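Local structure of putative gdp-fucose protein o-fucosyltransferase 1 (3ZY5) at residues F20-D25 / A176-K181; S195-Q200 / M315-A320; V214-R219 / L327-C332. The protein belongs to the GDP-fucose protein O-fucosyltransferase family of the GT-B clan and is modelled with bound guanosine-5'-diphosphate-beta-L-fucopyranose. All coordinates share one frame; numbering follows the deposited sequence.

Interaction 1 of 3, residues F20-D25 / A176-K181; sequences FGNQVD and APFPSK. With GFB (guanosine-5'-diphosphate-beta-L-fucopyranose), chain F.
The amide of Asn22 lies on one face of the Phe178 ring, the two planes only 16° apart, with ND2 3.2 Å above the ring plane and displaced toward its rim. ND2 sits nearest CD1 and CE1 of Phe178, while Asn22 CG and OD1 reach toward CZ. Asp25 OD2 approaches the same ring obliquely, 3.5 Å from Phe178 CD1. Pointing CG of Asn22 anti to the backbone N (chi1 -166°) carries the amide over the ring and leaves OD1 3.2 Å from GFB O3, from which it accepts a hydrogen bond.

Segment 20-25 opens helix 20-37, and in this GT-B-clan protein the helix start presents its first backbone amides to the diphosphate: Gly21 N donates to GFB O1P at 2.8 Å and Asn22 N to GFB O3P. A helix start so directed probably favours the negative charge there.

Further along, the carboxylate of Asp25 clasps Ser180. Ser180 OG donates to Asp25 OD1 over a very short 2.5 Å, and Ser180 N reaches the syn side of Asp25 OD2 at 2.8 Å, 35° out of the carboxylate plane. Arg342 forms a salt bridge with OD1, and a water donates to both Asp25 O and Pro177 O.

Interaction 2 of 3, residues S195-Q200 / M315-A320; sequences SRITEQ and MYTSLA. With GFB (guanosine-5'-diphosphate-beta-L-fucopyranose), chain F.
Ile197 of helix 195-208 drives both its branches against helix 315-324. The beta-branch methyl CG2 meets Ala320 CB at 3.6 Å, and the end of the longer branch, CD1, meets Tyr316 CB at 3.8 Å. The torsions explain this division: CG2 stands anti to the backbone N, whereas CG1 stands anti to the carbonyl carbon (chi1 -71°) and its branch runs on extended to CD1. Ile197 thus touches residues one turn apart on the partner helix, and between them its CG2 lies 4.1 Å from Thr317 CA.

Tyr316 contributes its CB rather than its ring. CB heads toward helix 195-208, but the ring turns away, with Met315 CG 3.5 Å above the ring plane and over its centre; the phenol OH is hydrogen-bonded to Glu48, and the ring also meets Phe20 edge-to-face.

Thr317 divides its two branches. Its methyl CG2 packs against the side chain of Gln200, reaching Gln200 CB at 3.9 Å, while OG1 is hydrogen-bonded to Gln310 and to the carbonyl of Asp314. The polar branch is therefore satisfied within its own neighbourhood, and the methyl is the part offered across the interface.

Met315 faces the ligand instead: CB lies 3.4 Å from GFB N2, and a bend at chi3 (-77°) turns CE toward the ribose at GFB O3'. The short axes pass 8.9 Å apart with a signed crossing angle of -66°, and Ile197 CA comes within 5.6 Å of Thr317 CA. This is a steeply crossed, close-packed helix pair, in which helix 315-324 borders the nucleotide site while segment 195-200 packs on helix 315-324 without touching the ligand.

Interaction 3 of 3, residues V214-R219 / L327-C332; sequences VAVHLR and LFVGNC. With GFB (guanosine-5'-diphosphate-beta-L-fucopyranose), chain F.
Ala215 is held through both its N and its O by the neighbouring strand. Its N donates to Leu327 O at 2.8 Å, and its O accepts from Val329 N with an N-H...O angle of 166°; His217 N then donates to Val329 O. These bonds fix the parallel register Val214-Leu327, Ala215-Phe328 and Val216-Val329, between short axes 4.7 Å apart and inclined by 14°. CA-H...O contacts fill in between them, among them Val216 CA to Val329 O.

Apolar packing divides between the two faces of the sheet. Val214, Val216, Leu327 and Val329 share one face, where Val216 CG1 lies alongside Val329 CB at 4.0 Å and Val214 CG1 approaches Val329 CG2; helix 264-278 covers them. On the face of Ala215 and Phe328, the Phe328 ring turns its edge to His217 CB, with CE1 4.1 Å away, and also packs against helix 335-346.

Polar links appear at the C-terminal ends of the strands. A water donates to His217 O and accepts from both Arg219 N and Asn331 ND2, joining the diverging chains; Asn331 ND2 is also bonded to Cys260 O.

Ligand bonds come from the first strand and the loop beyond it. His217 NE2 donates to GFB N7, which lies at the edge of the imidazole, at 3.1 Å, while ND1 is tied to Ser337. Arg219 NE donates to GFB O2X at 2.6 Å and NH2 to GFB O1 with a nearly straight N-H...O angle of 174°; P1 lies in plane at the guanidinium edge. Because Asp288 forms a salt bridge with NH1 while O2X and the bridging O1 take NE and NH2, the guanidinium should have little rotational freedom, and its positive charge probably helps offset the negative charge of the diphosphate.

Overall arrangement
From the N terminus, helix 20-37 comes first, and interaction 1 closes a long loop by joining its start to residues 176-181, which follow strand 168-171 of the mixed sheet. That loop is complete before interactions 2 and 3 open. These two cross, since their segments alternate along the chain: helix 195-208, strand 213-218, helix 315-324, strand 327-330. Interaction 2 joins the helices and interaction 3 pairs the strands within the five-stranded parallel sheet. Their centres are 16 Å apart. Interactions 1 and 2 touch directly, where the Phe20 ring packs on Leu319. All three reach GFB, which links helix 20-37 to the part of the fold built on the parallel sheet.

Interaction 1 of 3, residues F20-D25 / A176-K181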
# COMPACT_ATOMS: atom_id res chain seq x y z
N PHE A 20 17.70 1.10 9.70
CA PHE A 20 18.77 1.56 8.80
C PHE A 20 19.17 0.56 7.74
O PHE A 20 19.34 0.94 6.59
CB PHE A 20 20.00 2.00 9.59
CG PHE A 20 21.03 2.72 8.77
CD1 PHE A 20 20.72 3.94 8.13
CD2 PHE A 20 22.32 2.23 8.68
CE1 PHE A 20 21.70 4.62 7.40
CE2 PHE A 20 23.27 2.90 7.95
CZ PHE A 20 22.98 4.10 7.32
N GLY A 21 19.28 -0.71 8.10
CA GLY A 21 19.51 -1.78 7.09
C GLY A 21 18.52 -1.84 5.93
O GLY A 21 18.91 -1.84 4.76
N ASN A 22 17.23 -1.89 6.28
CA ASN A 22 16.14 -1.86 5.31
C ASN A 22 16.24 -0.58 4.46
O ASN A 22 16.07 -0.63 3.23
CB ASN A 22 14.80 -1.91 6.07
CG ASN A 22 13.61 -2.22 5.19
OD1 ASN A 22 12.61 -2.77 5.66
ND2 ASN A 22 13.69 -1.86 3.91
N GLN A 23 16.56 0.53 5.11
CA GLN A 23 16.62 1.82 4.41
C GLN A 23 17.74 1.86 3.39
O GLN A 23 17.53 2.32 2.28
CB GLN A 23 16.76 2.98 5.39
CG GLN A 23 15.51 3.22 6.25
CD GLN A 23 15.77 4.27 7.29
OE1 GLN A 23 16.33 5.34 6.99
NE2 GLN A 23 15.36 3.98 8.54
N VAL A 24 18.93 1.41 3.78
CA VAL A 24 20.10 1.35 2.86
C VAL A 24 19.86 0.35 1.75
O VAL A 24 20.12 0.64 0.57
CB VAL A 24 21.40 1.01 3.64
CG1 VAL A 24 22.59 0.71 2.68
CG2 VAL A 24 21.74 2.13 4.64
N ASP A 25 19.32 -0.82 2.11
CA ASP A 25 19.01 -1.86 1.13
C ASP A 25 18.08 -1.35 0.02
O ASP A 25 18.31 -1.63 -1.18
CB ASP A 25 18.44 -3.10 1.80
CG ASP A 25 18.62 -4.34 0.98
OD1 ASP A 25 19.77 -4.64 0.52
OD2 ASP A 25 17.61 -5.04 0.80
N ALA A 176 11.88 1.05 -4.64
CA ALA A 176 12.90 0.03 -4.85
C ALA A 176 12.47 -1.31 -4.27
O ALA A 176 11.77 -1.33 -3.24
CB ALA A 176 14.22 0.47 -4.22
N PRO A 177 12.90 -2.43 -4.90
CA PRO A 177 12.67 -3.73 -4.29
C PRO A 177 13.22 -3.88 -2.89
O PRO A 177 14.28 -3.34 -2.53
CB PRO A 177 13.43 -4.70 -5.21
CG PRO A 177 13.53 -4.01 -6.53
CD PRO A 177 13.61 -2.53 -6.19
N PHE A 178 12.47 -4.62 -2.09
CA PHE A 178 12.98 -5.10 -0.82
C PHE A 178 12.52 -6.55 -0.62
O PHE A 178 11.31 -6.83 -0.71
CB PHE A 178 12.51 -4.25 0.36
CG PHE A 178 13.09 -4.70 1.67
CD1 PHE A 178 14.41 -4.37 2.01
CD2 PHE A 178 12.36 -5.50 2.52
CE1 PHE A 178 14.99 -4.84 3.22
CE2 PHE A 178 12.92 -5.99 3.74
CZ PHE A 178 14.22 -5.64 4.09
N PRO A 179 13.48 -7.45 -0.35
CA PRO A 179 14.95 -7.19 -0.29
C PRO A 179 15.62 -6.85 -1.64
O PRO A 179 15.11 -7.22 -2.70
CB PRO A 179 15.51 -8.49 0.29
CG PRO A 179 14.48 -9.53 -0.13
CD PRO A 179 13.16 -8.85 0.03
N SER A 180 16.77 -6.19 -1.59
CA SER A 180 17.47 -5.74 -2.81
C SER A 180 17.85 -6.90 -3.73
O SER A 180 18.17 -8.02 -3.26
CB SER A 180 18.71 -4.92 -2.47
OG SER A 180 19.64 -5.68 -1.70
N LYS A 181 17.79 -6.63 -5.03
CA LYS A 181 18.23 -7.55 -6.06
C LYS A 181 19.75 -7.58 -6.11
O LYS A 181 20.41 -6.56 -5.91
CB LYS A 181 17.67 -7.14 -7.44
CG LYS A 181 16.15 -6.99 -7.53
CD LYS A 181 15.38 -8.23 -7.02
CE LYS A 181 13.92 -8.20 -7.47
NZ LYS A 181 12.98 -8.72 -6.45
O1P GFB F . 18.92 -2.31 10.33
P GFB F . 17.77 -3.28 10.17
O3P GFB F . 16.71 -2.90 9.18
O2P GFB F . 18.44 -4.72 9.80
O5' GFB F . 17.13 -3.57 11.61
P1 GFB F . 17.86 -6.23 9.88
C5' GFB F . 18.03 -3.86 12.67
C4' GFB F . 18.09 -2.60 13.53
O4' GFB F . 18.31 -2.97 14.89
C3' GFB F . 19.24 -1.68 13.15
C1' GFB F . 19.41 -2.24 15.45
O3' GFB F . 18.88 -0.69 12.16
C2' GFB F . 19.64 -1.08 14.49
O2' GFB F . 18.79 0.02 14.85
N9 GFB F . 20.66 -3.03 15.39
C8 GFB F . 20.90 -4.23 14.81
C4 GFB F . 21.81 -2.58 15.89
N7 GFB F . 22.21 -4.53 14.96
C5 GFB F . 22.79 -3.52 15.65
C6 GFB F . 24.07 -3.26 16.10
O6 GFB F . 24.97 -4.10 15.89
N1 GFB F . 24.32 -2.09 16.74
C2 GFB F . 23.33 -1.20 16.95
N2 GFB F . 23.53 -0.03 17.60
N3 GFB F . 22.09 -1.43 16.53
C1 GFB F . 15.23 -6.54 9.71
C2A GFB F . 14.49 -5.28 9.22
O1 GFB F . 16.37 -6.08 10.43
O5 GFB F . 14.48 -7.24 10.70
C3 GFB F . 13.07 -5.57 8.74
O2 GFB F . 15.22 -4.70 8.14
C4A GFB F . 12.33 -6.41 9.78
O3 GFB F . 12.37 -4.32 8.48
C5A GFB F . 13.14 -7.61 10.30
O4 GFB F . 12.02 -5.57 10.90
C6A GFB F . 12.46 -8.23 11.50
O1X GFB F . 17.93 -6.79 8.47
O2X GFB F . 18.63 -6.98 10.93
O HOH W 1 16.48 -2.18 -3.61

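Interaction 2 of 3, residues S195-Q200 / M315-A320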
# COMPACT_ATOMS: atom_id res chain seq x y z
N SER A 195 33.55 11.69 7.02
CA SER A 195 34.75 11.90 7.80
C SER A 195 34.48 11.68 9.28
O SER A 195 35.28 11.08 9.99
CB SER A 195 35.31 13.31 7.54
OG SER A 195 34.43 14.32 8.03
N ARG A 196 33.34 12.17 9.76
CA ARG A 196 33.05 12.02 11.17
C ARG A 196 33.05 10.54 11.59
O ARG A 196 33.66 10.15 12.61
CB ARG A 196 31.72 12.68 11.52
CG ARG A 196 31.23 12.32 12.91
CD ARG A 196 31.58 13.36 13.93
NE ARG A 196 32.93 13.26 14.46
CZ ARG A 196 33.24 12.95 15.73
NH1 ARG A 196 32.30 12.67 16.62
NH2 ARG A 196 34.51 12.90 16.10
N ILE A 197 32.38 9.70 10.81
CA ILE A 197 32.21 8.30 11.18
C ILE A 197 33.54 7.56 11.08
O ILE A 197 33.86 6.72 11.93
CB ILE A 197 31.06 7.64 10.37
CG1 ILE A 197 29.71 8.21 10.84
CG2 ILE A 197 31.07 6.11 10.53
CD1 ILE A 197 28.55 7.73 10.04
N THR A 198 34.30 7.86 10.04
CA THR A 198 35.59 7.20 9.85
C THR A 198 36.60 7.58 10.94
O THR A 198 37.29 6.70 11.46
CB THR A 198 36.17 7.42 8.44
OG1 THR A 198 35.37 6.69 7.50
CG2 THR A 198 37.60 6.85 8.35
N GLU A 199 36.64 8.86 11.31
CA GLU A 199 37.48 9.29 12.42
C GLU A 199 37.15 8.49 13.67
O GLU A 199 38.05 7.94 14.30
CB GLU A 199 37.36 10.79 12.67
CG GLU A 199 38.16 11.62 11.67
CD GLU A 199 37.44 12.90 11.23
OE1 GLU A 199 36.64 13.48 12.01
OE2 GLU A 199 37.69 13.33 10.09
N GLN A 200 35.86 8.38 13.99
CA GLN A 200 35.41 7.72 15.20
C GLN A 200 35.71 6.23 15.19
O GLN A 200 36.03 5.66 16.22
CB GLN A 200 33.91 7.90 15.39
CG GLN A 200 33.49 9.28 15.79
CD GLN A 200 31.99 9.37 15.86
OE1 GLN A 200 31.31 9.49 14.83
NE2 GLN A 200 31.45 9.28 17.05
N MET A 315 25.34 2.60 16.04
CA MET A 315 25.17 1.62 14.97
C MET A 315 26.00 1.98 13.74
O MET A 315 26.53 1.10 13.09
CB MET A 315 23.69 1.46 14.58
CG MET A 315 23.11 2.64 13.82
SD MET A 315 21.34 2.50 13.57
CE MET A 315 21.30 1.32 12.26
N TYR A 316 26.11 3.27 13.44
CA TYR A 316 26.77 3.71 12.21
C TYR A 316 28.28 3.49 12.33
O TYR A 316 28.92 3.00 11.41
CB TYR A 316 26.43 5.16 11.88
CG TYR A 316 24.95 5.44 11.97
CD1 TYR A 316 24.06 4.88 11.06
CD2 TYR A 316 24.44 6.24 12.98
CE1 TYR A 316 22.71 5.13 11.14
CE2 TYR A 316 23.08 6.51 13.07
CZ TYR A 316 22.22 5.93 12.15
OH TYR A 316 20.88 6.17 12.22
N THR A 317 28.84 3.85 13.49
CA THR A 317 30.27 3.66 13.70
C THR A 317 30.57 2.17 13.85
O THR A 317 31.62 1.70 13.40
CB THR A 317 30.79 4.49 14.90
OG1 THR A 317 30.12 4.09 16.10
CG2 THR A 317 30.56 5.97 14.68
N SER A 318 29.64 1.40 14.44
CA SER A 318 29.81 -0.06 14.51
C SER A 318 29.92 -0.67 13.10
O SER A 318 30.83 -1.46 12.83
CB SER A 318 28.69 -0.72 15.30
OG SER A 318 28.75 -0.36 16.68
N LEU A 319 29.00 -0.28 12.22
CA LEU A 319 29.08 -0.64 10.80
C LEU A 319 30.43 -0.29 10.17
O LEU A 319 31.03 -1.13 9.49
CB LEU A 319 27.94 0.00 9.99
CG LEU A 319 26.52 -0.52 10.20
CD1 LEU A 319 25.51 0.49 9.59
CD2 LEU A 319 26.32 -1.96 9.62
N ALA A 320 30.93 0.92 10.44
CA ALA A 320 32.22 1.38 9.90
C ALA A 320 33.38 0.51 10.40
O ALA A 320 34.25 0.09 9.61
CB ALA A 320 32.46 2.85 10.26
O1P GFB F . 18.92 -2.31 10.33
P GFB F . 17.77 -3.28 10.17
O3P GFB F . 16.71 -2.90 9.18
O2P GFB F . 18.44 -4.72 9.80
O5' GFB F . 17.13 -3.57 11.61
P1 GFB F . 17.86 -6.23 9.88
C5' GFB F . 18.03 -3.86 12.67
C4' GFB F . 18.09 -2.60 13.53
O4' GFB F . 18.31 -2.97 14.89
C3' GFB F . 19.24 -1.68 13.15
C1' GFB F . 19.41 -2.24 15.45
O3' GFB F . 18.88 -0.69 12.16
C2' GFB F . 19.64 -1.08 14.49
O2' GFB F . 18.79 0.02 14.85
N9 GFB F . 20.66 -3.03 15.39
C8 GFB F . 20.90 -4.23 14.81
C4 GFB F . 21.81 -2.58 15.89
N7 GFB F . 22.21 -4.53 14.96
C5 GFB F . 22.79 -3.52 15.65
C6 GFB F . 24.07 -3.26 16.10
O6 GFB F . 24.97 -4.10 15.89
N1 GFB F . 24.32 -2.09 16.74
C2 GFB F . 23.33 -1.20 16.95
N2 GFB F . 23.53 -0.03 17.60
N3 GFB F . 22.09 -1.43 16.53
C1 GFB F . 15.23 -6.54 9.71
C2A GFB F . 14.49 -5.28 9.22
O1 GFB F . 16.37 -6.08 10.43
O5 GFB F . 14.48 -7.24 10.70
C3 GFB F . 13.07 -5.57 8.74
O2 GFB F . 15.22 -4.70 8.14
C4A GFB F . 12.33 -6.41 9.78
O3 GFB F . 12.37 -4.32 8.48
C5A GFB F . 13.14 -7.61 10.30
O4 GFB F . 12.02 -5.57 10.90
C6A GFB F . 12.46 -8.23 11.50
O1X GFB F . 17.93 -6.79 8.47
O2X GFB F . 18.63 -6.98 10.93

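Interaction 3 of 3, residues V214-R219 / L327-C332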
# COMPACT_ATOMS: atom_id res chain seq x y z
N VAL A 214 38.80 -9.63 14.69
CA VAL A 214 37.58 -10.21 14.14
C VAL A 214 36.41 -9.35 14.63
O VAL A 214 36.27 -9.09 15.82
CB VAL A 214 37.39 -11.70 14.60
CG1 VAL A 214 36.12 -12.31 14.00
CG2 VAL A 214 38.62 -12.56 14.24
N ALA A 215 35.59 -8.89 13.69
CA ALA A 215 34.34 -8.21 14.00
C ALA A 215 33.19 -9.17 13.75
O ALA A 215 33.15 -9.85 12.72
CB ALA A 215 34.18 -6.96 13.14
N VAL A 216 32.25 -9.21 14.69
CA VAL A 216 31.08 -10.07 14.58
C VAL A 216 29.80 -9.27 14.78
O VAL A 216 29.73 -8.40 15.65
CB VAL A 216 31.11 -11.30 15.56
CG1 VAL A 216 32.39 -12.13 15.38
CG2 VAL A 216 30.95 -10.88 17.02
N HIS A 217 28.78 -9.56 13.98
CA HIS A 217 27.46 -8.96 14.20
C HIS A 217 26.50 -9.96 14.86
O HIS A 217 26.26 -11.04 14.32
CB HIS A 217 26.89 -8.42 12.89
CG HIS A 217 25.49 -7.88 13.01
ND1 HIS A 217 24.49 -8.21 12.13
CD2 HIS A 217 24.93 -7.05 13.93
CE1 HIS A 217 23.37 -7.60 12.49
NE2 HIS A 217 23.61 -6.88 13.57
N LEU A 218 25.99 -9.60 16.04
CA LEU A 218 25.07 -10.45 16.79
C LEU A 218 23.67 -9.88 16.85
O LEU A 218 23.40 -8.92 17.57
CB LEU A 218 25.59 -10.73 18.21
CG LEU A 218 27.06 -11.15 18.34
CD1 LEU A 218 27.42 -11.32 19.81
CD2 LEU A 218 27.36 -12.43 17.55
N ARG A 219 22.76 -10.50 16.11
CA ARG A 219 21.38 -10.04 16.04
C ARG A 219 20.52 -11.03 16.84
O ARG A 219 20.39 -12.20 16.45
CB ARG A 219 20.95 -9.94 14.57
CG ARG A 219 19.61 -9.28 14.31
CD ARG A 219 19.67 -7.76 14.14
NE ARG A 219 18.46 -7.29 13.46
CZ ARG A 219 17.28 -7.12 14.05
NH1 ARG A 219 17.14 -7.35 15.35
NH2 ARG A 219 16.24 -6.71 13.34
N LEU A 327 38.71 -9.60 9.73
CA LEU A 327 37.74 -10.63 9.40
C LEU A 327 36.38 -10.25 9.97
O LEU A 327 36.28 -9.86 11.14
CB LEU A 327 38.18 -12.00 9.94
CG LEU A 327 37.26 -13.22 9.80
CD1 LEU A 327 36.75 -13.44 8.37
CD2 LEU A 327 38.00 -14.46 10.28
N PHE A 328 35.35 -10.38 9.15
CA PHE A 328 33.98 -10.15 9.59
C PHE A 328 33.14 -11.42 9.55
O PHE A 328 33.13 -12.15 8.56
CB PHE A 328 33.35 -9.03 8.73
CG PHE A 328 31.86 -8.92 8.88
CD1 PHE A 328 31.30 -8.45 10.06
CD2 PHE A 328 31.01 -9.25 7.82
CE1 PHE A 328 29.92 -8.33 10.19
CE2 PHE A 328 29.63 -9.12 7.96
CZ PHE A 328 29.09 -8.68 9.14
N VAL A 329 32.46 -11.71 10.65
CA VAL A 329 31.46 -12.78 10.71
C VAL A 329 30.10 -12.15 10.99
O VAL A 329 29.89 -11.56 12.06
CB VAL A 329 31.74 -13.81 11.83
CG1 VAL A 329 30.78 -14.99 11.70
CG2 VAL A 329 33.18 -14.27 11.80
N GLY A 330 29.17 -12.30 10.06
CA GLY A 330 27.86 -11.66 10.18
C GLY A 330 26.72 -12.64 10.31
O GLY A 330 26.91 -13.85 10.37
N ASN A 331 25.52 -12.08 10.37
CA ASN A 331 24.30 -12.82 10.31
C ASN A 331 23.77 -12.72 8.88
O ASN A 331 23.51 -11.63 8.36
CB ASN A 331 23.29 -12.26 11.32
CG ASN A 331 21.99 -13.01 11.32
OD1 ASN A 331 21.31 -13.09 10.28
ND2 ASN A 331 21.62 -13.58 12.46
N CYS A 332 23.59 -13.88 8.23
CA CYS A 332 23.28 -13.90 6.80
C CYS A 332 21.88 -13.38 6.43
O CYS A 332 21.63 -12.98 5.29
CB CYS A 332 23.46 -15.31 6.24
SG CYS A 332 22.94 -15.44 4.51
O1P GFB F . 18.92 -2.31 10.33
P GFB F . 17.77 -3.28 10.17
O3P GFB F . 16.71 -2.90 9.18
O2P GFB F . 18.44 -4.72 9.80
O5' GFB F . 17.13 -3.57 11.61
P1 GFB F . 17.86 -6.23 9.88
C5' GFB F . 18.03 -3.86 12.67
C4' GFB F . 18.09 -2.60 13.53
O4' GFB F . 18.31 -2.97 14.89
C3' GFB F . 19.24 -1.68 13.15
C1' GFB F . 19.41 -2.24 15.45
O3' GFB F . 18.88 -0.69 12.16
C2' GFB F . 19.64 -1.08 14.49
O2' GFB F . 18.79 0.02 14.85
N9 GFB F . 20.66 -3.03 15.39
C8 GFB F . 20.90 -4.23 14.81
C4 GFB F . 21.81 -2.58 15.89
N7 GFB F . 22.21 -4.53 14.96
C5 GFB F . 22.79 -3.52 15.65
C6 GFB F . 24.07 -3.26 16.10
O6 GFB F . 24.97 -4.10 15.89
N1 GFB F . 24.32 -2.09 16.74
C2 GFB F . 23.33 -1.20 16.95
N2 GFB F . 23.53 -0.03 17.60
N3 GFB F . 22.09 -1.43 16.53
C1 GFB F . 15.23 -6.54 9.71
C2A GFB F . 14.49 -5.28 9.22
O1 GFB F . 16.37 -6.08 10.43
O5 GFB F . 14.48 -7.24 10.70
C3 GFB F . 13.07 -5.57 8.74
O2 GFB F . 15.22 -4.70 8.14
C4A GFB F . 12.33 -6.41 9.78
O3 GFB F . 12.37 -4.32 8.48
C5A GFB F . 13.14 -7.61 10.30
O4 GFB F . 12.02 -5.57 10.90
C6A GFB F . 12.46 -8.23 11.50
O1X GFB F . 17.93 -6.79 8.47
O2X GFB F . 18.63 -6.98 10.93
O HOH W 2 23.98 -12.95 14.55